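Local coordinates for protein hydrolase, putative (Plasmodium vivax, PDB 2B30) that is of unknown function but probably acts as a metal-dependent phosphatase of the Cof-like branch of the HAD hydrolases, at residues A[30-35]-A[62-67]; A[93-98]-A[227-232]; A[52-57]-A[85-90]. One frame throughout, in Å; residues are numbered along the deposited sequence.

Interaction 1. Residues A[30-35]-A[62-67]; sequences LLIDFD and YMVSIC. With CA (calcium ion), chain E.
The apolar centre lies on both faces of a parallel strand pair. On one face L30, I32, V64 and I66 come together. The L30 and V64 side chains cross obliquely, with L30 CD1 4.0 Å from V64 CG2. I32 CD1 reaches V64 CG1. I66 CG2 sits anti to its backbone N, which puts it against F34 CB. On the other face L31 has CG beside its own N (chi1 -59°). L31 CD2 then lies 3.8 Å from S65 CB and 3.9 Å from C67 SG. Helix 225-235 covers this face through I229 and L232. Four backbone bonds join the strands. L30 N to M63 O (2.8 Å) and S65 N to L30 O run nearly along the C=O axis. C67 N instead reaches I32 O (3.0 Å) from above the carbonyl plane, 44° out of it. At the polar edge the calcium is held by D33 OD2 (2.2 Å), by the more distant D33 OD1 (2.8 Å) and by D35 O (2.3 Å). D248 adds a further ligand. T37 hydrogen-bonds D33 OD2, and K225 NZ hydrogen-bonds C67 O beside the site. This is the HAD Rossmann-like core, with the DxD motif binding metal at the end of the first strand.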
loop_
_atom_site.group_PDB
_atom_site.type_symbol
_atom_site.label_atom_id
_atom_site.label_comp_id
_atom_site.label_asym_id
_atom_site.label_seq_id
_atom_site.Cartn_x
_atom_site.Cartn_y
_atom_site.Cartn_z
ATOM N N LEU A 30 10.488 3.641 -15.996
ATOM C CA LEU A 30 9.900 2.374 -16.447
ATOM C C LEU A 30 10.069 1.327 -15.351
ATOM O O LEU A 30 11.195 0.975 -14.995
ATOM C CB LEU A 30 10.545 1.883 -17.750
ATOM C CG LEU A 30 10.637 2.861 -18.932
ATOM C CD1 LEU A 30 11.277 2.184 -20.155
ATOM C CD2 LEU A 30 9.275 3.454 -19.299
ATOM N N LEU A 31 8.947 0.839 -14.825
ATOM C CA LEU A 31 8.935 -0.174 -13.781
ATOM C C LEU A 31 8.418 -1.490 -14.356
ATOM O O LEU A 31 7.232 -1.640 -14.621
ATOM C CB LEU A 31 8.056 0.277 -12.617
ATOM C CG LEU A 31 8.430 1.597 -11.924
ATOM C CD1 LEU A 31 7.437 1.832 -10.825
ATOM C CD2 LEU A 31 9.874 1.637 -11.361
ATOM N N ILE A 32 9.317 -2.451 -14.526
ATOM C CA ILE A 32 9.052 -3.639 -15.316
ATOM C C ILE A 32 9.125 -4.863 -14.434
ATOM O O ILE A 32 10.149 -5.101 -13.789
ATOM C CB ILE A 32 10.105 -3.780 -16.417
ATOM C CG1 ILE A 32 10.228 -2.465 -17.198
ATOM C CG2 ILE A 32 9.767 -4.964 -17.337
ATOM C CD1 ILE A 32 11.273 -2.508 -18.314
ATOM N N ASP A 33 8.053 -5.645 -14.400
ATOM C CA ASP A 33 8.082 -6.937 -13.704
ATOM C C ASP A 33 8.974 -7.912 -14.470
ATOM O O ASP A 33 9.127 -7.786 -15.683
ATOM C CB ASP A 33 6.669 -7.502 -13.568
ATOM C CG ASP A 33 6.638 -8.860 -12.898
ATOM O OD1 ASP A 33 7.321 -9.072 -11.866
ATOM O OD2 ASP A 33 5.916 -9.733 -13.409
ATOM N N PHE A 34 9.583 -8.858 -13.764
ATOM C CA PHE A 34 10.465 -9.824 -14.410
ATOM C C PHE A 34 9.696 -11.058 -14.925
ATOM O O PHE A 34 9.331 -11.094 -16.099
ATOM C CB PHE A 34 11.653 -10.202 -13.512
ATOM C CG PHE A 34 12.845 -10.724 -14.279
ATOM C CD1 PHE A 34 13.587 -9.872 -15.096
ATOM C CD2 PHE A 34 13.227 -12.063 -14.188
ATOM C CE1 PHE A 34 14.686 -10.343 -15.817
ATOM C CE2 PHE A 34 14.329 -12.548 -14.896
ATOM C CZ PHE A 34 15.060 -11.688 -15.715
ATOM N N ASP A 35 9.422 -12.044 -14.073
ATOM C CA ASP A 35 8.810 -13.287 -14.550
ATOM C C ASP A 35 7.376 -13.047 -14.927
ATOM O O ASP A 35 6.648 -12.346 -14.214
ATOM C CB ASP A 35 8.837 -14.384 -13.493
ATOM C CG ASP A 35 10.223 -14.757 -13.100
ATOM O OD1 ASP A 35 10.882 -13.920 -12.440
ATOM O OD2 ASP A 35 10.655 -15.873 -13.456
ATOM N N TYR A 62 15.351 7.197 -20.323
ATOM C CA TYR A 62 14.426 6.673 -19.318
ATOM C C TYR A 62 15.188 5.951 -18.211
ATOM O O TYR A 62 16.132 5.217 -18.481
ATOM C CB TYR A 62 13.394 5.714 -19.948
ATOM C CG TYR A 62 12.510 6.379 -20.977
ATOM C CD1 TYR A 62 11.351 7.038 -20.603
ATOM C CD2 TYR A 62 12.849 6.370 -22.326
ATOM C CE1 TYR A 62 10.543 7.666 -21.551
ATOM C CE2 TYR A 62 12.060 6.998 -23.271
ATOM C CZ TYR A 62 10.909 7.644 -22.882
ATOM O OH TYR A 62 10.127 8.265 -23.829
ATOM N N MET A 63 14.771 6.177 -16.969
ATOM C CA MET A 63 15.251 5.411 -15.835
ATOM C C MET A 63 14.455 4.125 -15.815
ATOM O O MET A 63 13.223 4.134 -15.953
ATOM C CB MET A 63 15.052 6.161 -14.517
ATOM C CG MET A 63 15.559 5.379 -13.303
ATOM S SD MET A 63 15.825 6.377 -11.824
ATOM C CE MET A 63 17.266 7.362 -12.281
ATOM N N VAL A 64 15.162 3.018 -15.650
ATOM C CA VAL A 64 14.553 1.713 -15.729
ATOM C C VAL A 64 14.835 0.988 -14.427
ATOM O O VAL A 64 15.976 0.965 -13.947
ATOM C CB VAL A 64 15.127 0.942 -16.914
ATOM C CG1 VAL A 64 14.755 -0.536 -16.861
ATOM C CG2 VAL A 64 14.660 1.575 -18.208
ATOM N N SER A 65 13.781 0.419 -13.852
ATOM C CA SER A 65 13.887 -0.357 -12.627
ATOM C C SER A 65 13.036 -1.614 -12.745
ATOM O O SER A 65 11.834 -1.558 -13.002
ATOM C CB SER A 65 13.437 0.460 -11.413
ATOM O OG SER A 65 13.301 -0.384 -10.282
ATOM N N ILE A 66 13.671 -2.756 -12.553
ATOM C CA ILE A 66 12.949 -3.991 -12.533
ATOM C C ILE A 66 12.438 -4.222 -11.120
ATOM O O ILE A 66 13.180 -4.102 -10.150
ATOM C CB ILE A 66 13.811 -5.125 -13.055
ATOM C CG1 ILE A 66 13.956 -4.945 -14.573
ATOM C CG2 ILE A 66 13.160 -6.458 -12.729
ATOM C CD1 ILE A 66 14.988 -5.805 -15.208
ATOM N N CYS A 67 11.153 -4.526 -11.014
ATOM C CA CYS A 67 10.503 -4.727 -9.736
ATOM C C CYS A 67 10.057 -6.183 -9.660
ATOM O O CYS A 67 9.199 -6.618 -10.440
ATOM C CB CYS A 67 9.321 -3.767 -9.627
ATOM S SG CYS A 67 9.809 -2.027 -9.971
HETATM CA CA CA E . 5.973 -11.557 -12.141
#

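Interaction 2. Residues A[93-98]-A[227-232]; sequences PGVYIN and TGINYL
V95 has CG1 anti to its backbone N (chi1 175°), so CG2 lies beside that N and faces the helix. I229 holds CG1 beside its own N. L232 does the same with CG (chi1 -70°) and then extends, which brings CD1 to V95 and CD2 to P93. V95 CG2 therefore touches three neighbours. V95 CG2 lies 3.8 Å from I229 N and 3.9 Å from I229 CG1, with the two side chains crossing at about a right angle. V95 CG2 also lies 4.1 Å from L232 CD1. G228 has no side chain, and V95 CG2 comes to 4.1 Å from G228 C. The helix backbone itself is thus part of the packing surface. At the other end P93 CB meets L232 CD2 at 3.9 Å. The contact is apolar and buried. On one side of strand 94-96, C67 packs under I229 and S65 under L232. On the other side V102 and L110 touch L232. Y231 leads away instead and hydrogen-bonds K234 of the second subunit. The helix runs nearly antiparallel to strand 94-96, at 158°. A helix packed in this way over the face of the central sheet belongs to the alpha/beta/alpha sandwich of the HAD core.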
loop_
_atom_site.group_PDB
_atom_site.type_symbol
_atom_site.label_atom_id
_atom_site.label_comp_id
_atom_site.label_asym_id
_atom_site.label_seq_id
_atom_site.Cartn_x
_atom_site.Cartn_y
_atom_site.Cartn_z
ATOM N N PRO A 93 18.855 1.313 -11.071
ATOM C CA PRO A 93 18.158 1.041 -9.810
ATOM C C PRO A 93 17.316 -0.239 -9.854
ATOM O O PRO A 93 17.123 -0.829 -10.924
ATOM C CB PRO A 93 17.255 2.260 -9.655
ATOM C CG PRO A 93 16.952 2.665 -11.074
ATOM C CD PRO A 93 18.211 2.393 -11.839
ATOM N N GLY A 94 16.826 -0.664 -8.695
ATOM C CA GLY A 94 16.001 -1.854 -8.645
ATOM C C GLY A 94 15.242 -2.080 -7.355
ATOM O O GLY A 94 15.693 -1.700 -6.280
ATOM N N VAL A 95 14.074 -2.708 -7.496
ATOM C CA VAL A 95 13.246 -3.137 -6.382
ATOM C C VAL A 95 13.228 -4.663 -6.399
ATOM O O VAL A 95 12.680 -5.282 -7.317
ATOM C CB VAL A 95 11.810 -2.597 -6.526
ATOM C CG1 VAL A 95 10.920 -3.139 -5.431
ATOM C CG2 VAL A 95 11.817 -1.078 -6.511
ATOM N N TYR A 96 13.832 -5.264 -5.384
ATOM C CA TYR A 96 14.022 -6.693 -5.362
ATOM C C TYR A 96 13.399 -7.293 -4.123
ATOM O O TYR A 96 13.159 -6.588 -3.145
ATOM C CB TYR A 96 15.506 -6.994 -5.419
ATOM C CG TYR A 96 16.139 -6.448 -6.665
ATOM C CD1 TYR A 96 15.867 -7.017 -7.893
ATOM C CD2 TYR A 96 16.995 -5.342 -6.629
ATOM C CE1 TYR A 96 16.439 -6.528 -9.054
ATOM C CE2 TYR A 96 17.572 -4.841 -7.795
ATOM C CZ TYR A 96 17.283 -5.448 -8.997
ATOM O OH TYR A 96 17.821 -4.997 -10.160
ATOM N N ILE A 97 13.118 -8.595 -4.185
ATOM C CA ILE A 97 12.559 -9.335 -3.058
ATOM C C ILE A 97 11.299 -8.642 -2.542
ATOM O O ILE A 97 11.168 -8.346 -1.356
ATOM C CB ILE A 97 13.595 -9.537 -1.913
ATOM C CG1 ILE A 97 14.935 -10.026 -2.487
ATOM C CG2 ILE A 97 13.054 -10.542 -0.860
ATOM C CD1 ILE A 97 15.866 -10.639 -1.435
ATOM N N ASN A 98 10.394 -8.375 -3.474
ATOM C CA ASN A 98 9.089 -7.809 -3.185
ATOM C C ASN A 98 9.136 -6.528 -2.368
ATOM O O ASN A 98 8.259 -6.266 -1.536
ATOM C CB ASN A 98 8.176 -8.875 -2.556
ATOM C CG ASN A 98 7.722 -9.900 -3.578
ATOM O OD1 ASN A 98 7.817 -9.647 -4.785
ATOM N ND2 ASN A 98 7.219 -11.047 -3.111
ATOM N N THR A 227 5.659 -0.207 -2.058
ATOM C CA THR A 227 6.289 0.536 -0.958
ATOM C C THR A 227 7.773 0.674 -1.179
ATOM O O THR A 227 8.359 1.682 -0.784
ATOM C CB THR A 227 6.118 -0.137 0.397
ATOM O OG1 THR A 227 6.735 -1.436 0.382
ATOM C CG2 THR A 227 4.669 -0.236 0.753
ATOM N N GLY A 228 8.374 -0.352 -1.785
ATOM C CA GLY A 228 9.786 -0.310 -2.185
ATOM C C GLY A 228 10.017 0.708 -3.287
ATOM O O GLY A 228 10.931 1.526 -3.193
ATOM N N ILE A 229 9.179 0.659 -4.326
ATOM C CA ILE A 229 9.210 1.639 -5.419
ATOM C C ILE A 229 9.182 3.085 -4.928
ATOM O O ILE A 229 9.791 3.952 -5.550
ATOM C CB ILE A 229 8.006 1.438 -6.395
ATOM C CG1 ILE A 229 8.296 0.316 -7.400
ATOM C CG2 ILE A 229 7.661 2.735 -7.157
ATOM C CD1 ILE A 229 7.043 -0.276 -8.032
ATOM N N ASN A 230 8.460 3.344 -3.834
ATOM C CA ASN A 230 8.323 4.704 -3.309
ATOM C C ASN A 230 9.651 5.295 -2.839
ATOM O O ASN A 230 9.837 6.512 -2.884
ATOM C CB ASN A 230 7.264 4.775 -2.200
ATOM C CG ASN A 230 5.811 4.791 -2.751
ATOM O OD1 ASN A 230 5.589 4.879 -3.973
ATOM N ND2 ASN A 230 4.819 4.706 -1.839
ATOM N N TYR A 231 10.579 4.440 -2.409
ATOM C CA TYR A 231 11.936 4.903 -2.097
ATOM C C TYR A 231 12.595 5.535 -3.310
ATOM O O TYR A 231 13.271 6.563 -3.175
ATOM C CB TYR A 231 12.822 3.775 -1.539
ATOM C CG TYR A 231 12.556 3.527 -0.078
ATOM C CD1 TYR A 231 13.401 4.030 0.903
ATOM C CD2 TYR A 231 11.427 2.822 0.321
ATOM C CE1 TYR A 231 13.134 3.828 2.234
ATOM C CE2 TYR A 231 11.158 2.612 1.643
ATOM C CZ TYR A 231 12.008 3.116 2.600
ATOM O OH TYR A 231 11.709 2.881 3.922
ATOM N N LEU A 232 12.396 4.927 -4.485
ATOM C CA LEU A 232 12.956 5.446 -5.743
ATOM C C LEU A 232 12.268 6.734 -6.180
ATOM O O LEU A 232 12.912 7.654 -6.683
ATOM C CB LEU A 232 12.852 4.409 -6.857
ATOM C CG LEU A 232 13.764 3.188 -6.738
ATOM C CD1 LEU A 232 13.571 2.277 -7.953
ATOM C CD2 LEU A 232 15.223 3.606 -6.598
#

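Interaction 3. Residues A[52-57]-A[85-90]; sequences DAIKEA and KKMNFY
The Y90 ring has N88 OD1 at its edge, in plane. The F89 ring, placed by CG anti to the backbone N, packs on I58 and on V64 and I66 of the sheet. Two smaller flat groups also take part, the K86 peptide carbonyl and the D52 carboxylate. The contact joins helix 48-60 to the C-terminal end of helix 81-87. K55 NZ bonds K86 O at 2.7 Å, in the carbonyl plane and on a lone pair. The K55 chain is extended as far as CE, and its CG and CD pass alongside K86 O. The final turn (chi4 84°) brings NZ onto the oxygen. The K86 side chain is extended and crosses D52 obliquely. D52 OD1 lies 3.5 Å from K86 CE and 3.9 Å from K86 NZ, a long salt bridge. On the buried side M87 is extended to SD, with CG beside the backbone N, and M87 SD rests 3.6 Å from I54 CG2. N88, with positive phi, is the C-prime residue of the Schellman motif ending helix 81-87. The K55 ammonium thus sits near a helix C-terminus, where the helix dipole would probably stabilise its charge. The D52-K86 pair is long and probably only a weak complement.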
loop_
_atom_site.group_PDB
_atom_site.type_symbol
_atom_site.label_atom_id
_atom_site.label_comp_id
_atom_site.label_asym_id
_atom_site.label_seq_id
_atom_site.Cartn_x
_atom_site.Cartn_y
_atom_site.Cartn_z
ATOM N N ASP A 52 16.481 -5.110 -26.580
ATOM C CA ASP A 52 16.623 -3.888 -27.389
ATOM C C ASP A 52 15.761 -2.763 -26.844
ATOM O O ASP A 52 16.153 -1.602 -26.870
ATOM C CB ASP A 52 16.234 -4.144 -28.854
ATOM C CG ASP A 52 17.191 -5.080 -29.557
ATOM O OD1 ASP A 52 18.413 -4.799 -29.562
ATOM O OD2 ASP A 52 16.718 -6.098 -30.108
ATOM N N ALA A 53 14.569 -3.120 -26.373
ATOM C CA ALA A 53 13.627 -2.139 -25.838
ATOM C C ALA A 53 14.253 -1.424 -24.656
ATOM O O ALA A 53 14.257 -0.194 -24.593
ATOM C CB ALA A 53 12.333 -2.815 -25.418
ATOM N N ILE A 54 14.797 -2.209 -23.731
ATOM C CA ILE A 54 15.482 -1.659 -22.589
ATOM C C ILE A 54 16.718 -0.883 -23.058
ATOM O O ILE A 54 16.958 0.244 -22.605
ATOM C CB ILE A 54 15.851 -2.756 -21.587
ATOM C CG1 ILE A 54 14.569 -3.330 -20.967
ATOM C CG2 ILE A 54 16.773 -2.195 -20.494
ATOM C CD1 ILE A 54 14.769 -4.627 -20.223
ATOM N N LYS A 55 17.475 -1.472 -23.987
ATOM C CA LYS A 55 18.653 -0.810 -24.564
ATOM C C LYS A 55 18.300 0.583 -25.030
ATOM O O LYS A 55 18.978 1.541 -24.682
ATOM C CB LYS A 55 19.212 -1.615 -25.737
ATOM C CG LYS A 55 20.522 -1.099 -26.315
ATOM C CD LYS A 55 21.021 -2.013 -27.437
ATOM C CE LYS A 55 22.271 -1.462 -28.133
ATOM N NZ LYS A 55 23.553 -1.800 -27.434
ATOM N N GLU A 56 17.221 0.699 -25.793
ATOM C CA GLU A 56 16.831 1.984 -26.355
ATOM C C GLU A 56 16.302 2.929 -25.273
ATOM O O GLU A 56 16.585 4.131 -25.308
ATOM C CB GLU A 56 15.791 1.793 -27.459
ATOM C CG GLU A 56 15.570 3.032 -28.333
ATOM C CD GLU A 56 14.599 2.790 -29.483
ATOM O OE1 GLU A 56 14.208 1.624 -29.708
ATOM O OE2 GLU A 56 14.225 3.770 -30.165
ATOM N N ALA A 57 15.560 2.379 -24.308
ATOM C CA ALA A 57 14.978 3.167 -23.208
ATOM C C ALA A 57 16.060 3.905 -22.429
ATOM O O ALA A 57 15.897 5.071 -22.080
ATOM C CB ALA A 57 14.173 2.270 -22.272
ATOM N N LYS A 85 25.611 -6.083 -21.054
ATOM C CA LYS A 85 26.498 -5.226 -21.847
ATOM C C LYS A 85 25.701 -4.562 -22.957
ATOM O O LYS A 85 25.788 -3.357 -23.165
ATOM C CB LYS A 85 27.646 -6.044 -22.454
ATOM C CG LYS A 85 28.780 -6.398 -21.487
ATOM C CD LYS A 85 29.789 -5.264 -21.376
ATOM C CE LYS A 85 31.145 -5.729 -20.855
ATOM N NZ LYS A 85 32.119 -4.596 -20.848
ATOM N N LYS A 86 24.913 -5.371 -23.657
ATOM C CA LYS A 86 24.090 -4.915 -24.773
ATOM C C LYS A 86 23.105 -3.815 -24.351
ATOM O O LYS A 86 22.936 -2.824 -25.058
ATOM C CB LYS A 86 23.342 -6.111 -25.372
ATOM C CG LYS A 86 22.565 -5.828 -26.653
ATOM C CD LYS A 86 21.990 -7.137 -27.230
ATOM C CE LYS A 86 20.979 -6.891 -28.361
ATOM N NZ LYS A 86 20.262 -8.141 -28.767
ATOM N N MET A 87 22.455 -3.991 -23.204
ATOM C CA MET A 87 21.505 -2.989 -22.694
ATOM C C MET A 87 22.200 -1.807 -22.031
ATOM O O MET A 87 21.656 -0.699 -22.023
ATOM C CB MET A 87 20.576 -3.606 -21.645
ATOM C CG MET A 87 19.672 -4.684 -22.151
ATOM S SD MET A 87 18.600 -5.285 -20.847
ATOM C CE MET A 87 19.761 -6.084 -19.739
ATOM N N ASN A 88 23.387 -2.062 -21.474
ATOM C CA ASN A 88 24.059 -1.150 -20.552
ATOM C C ASN A 88 23.216 -0.985 -19.282
ATOM O O ASN A 88 22.947 0.125 -18.826
ATOM C CB ASN A 88 24.361 0.200 -21.206
ATOM C CG ASN A 88 25.322 1.037 -20.392
ATOM O OD1 ASN A 88 26.047 0.524 -19.535
ATOM N ND2 ASN A 88 25.337 2.341 -20.651
ATOM N N PHE A 89 22.806 -2.124 -18.727
ATOM C CA PHE A 89 21.958 -2.186 -17.548
ATOM C C PHE A 89 22.414 -3.337 -16.648
ATOM O O PHE A 89 22.676 -4.436 -17.138
ATOM C CB PHE A 89 20.511 -2.407 -17.966
ATOM C CG PHE A 89 19.545 -2.340 -16.829
ATOM C CD1 PHE A 89 19.260 -1.123 -16.227
ATOM C CD2 PHE A 89 18.927 -3.490 -16.354
ATOM C CE1 PHE A 89 18.369 -1.047 -15.166
ATOM C CE2 PHE A 89 18.034 -3.429 -15.299
ATOM C CZ PHE A 89 17.754 -2.207 -14.702
ATOM N N TYR A 90 22.511 -3.070 -15.343
ATOM C CA TYR A 90 23.083 -4.011 -14.381
ATOM C C TYR A 90 22.235 -4.038 -13.107
ATOM O O TYR A 90 22.749 -4.191 -11.996
ATOM C CB TYR A 90 24.553 -3.636 -14.085
ATOM C CG TYR A 90 25.391 -3.501 -15.347
ATOM C CD1 TYR A 90 26.113 -4.582 -15.860
ATOM C CD2 TYR A 90 25.419 -2.302 -16.059
ATOM C CE1 TYR A 90 26.849 -4.458 -17.040
ATOM C CE2 TYR A 90 26.147 -2.175 -17.239
ATOM C CZ TYR A 90 26.858 -3.247 -17.717
ATOM O OH TYR A 90 27.571 -3.091 -18.877
#

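Interactions 1 and 2 are buried and share the central sheet, where strands 63-67 and 94-96 are neighbours joined by a probable bond from V95 N to I66 O. L31 and I229 also touch, so the L31, S65 and C67 side of interaction 1 packs, like interaction 2, under helix 225-235. Interaction 3 belongs to the other face and is only partly buried. F89 reaches V64 and I66, and A57 packs on L30. Helix 48-60 leads straight into strand 63-67. The chemistry follows place: backbone bonds and metal ligands in interaction 1, apolar side chains in interaction 2, and in interaction 3 lysine polar contacts outside with a methionine-isoleucine contact on the buried side.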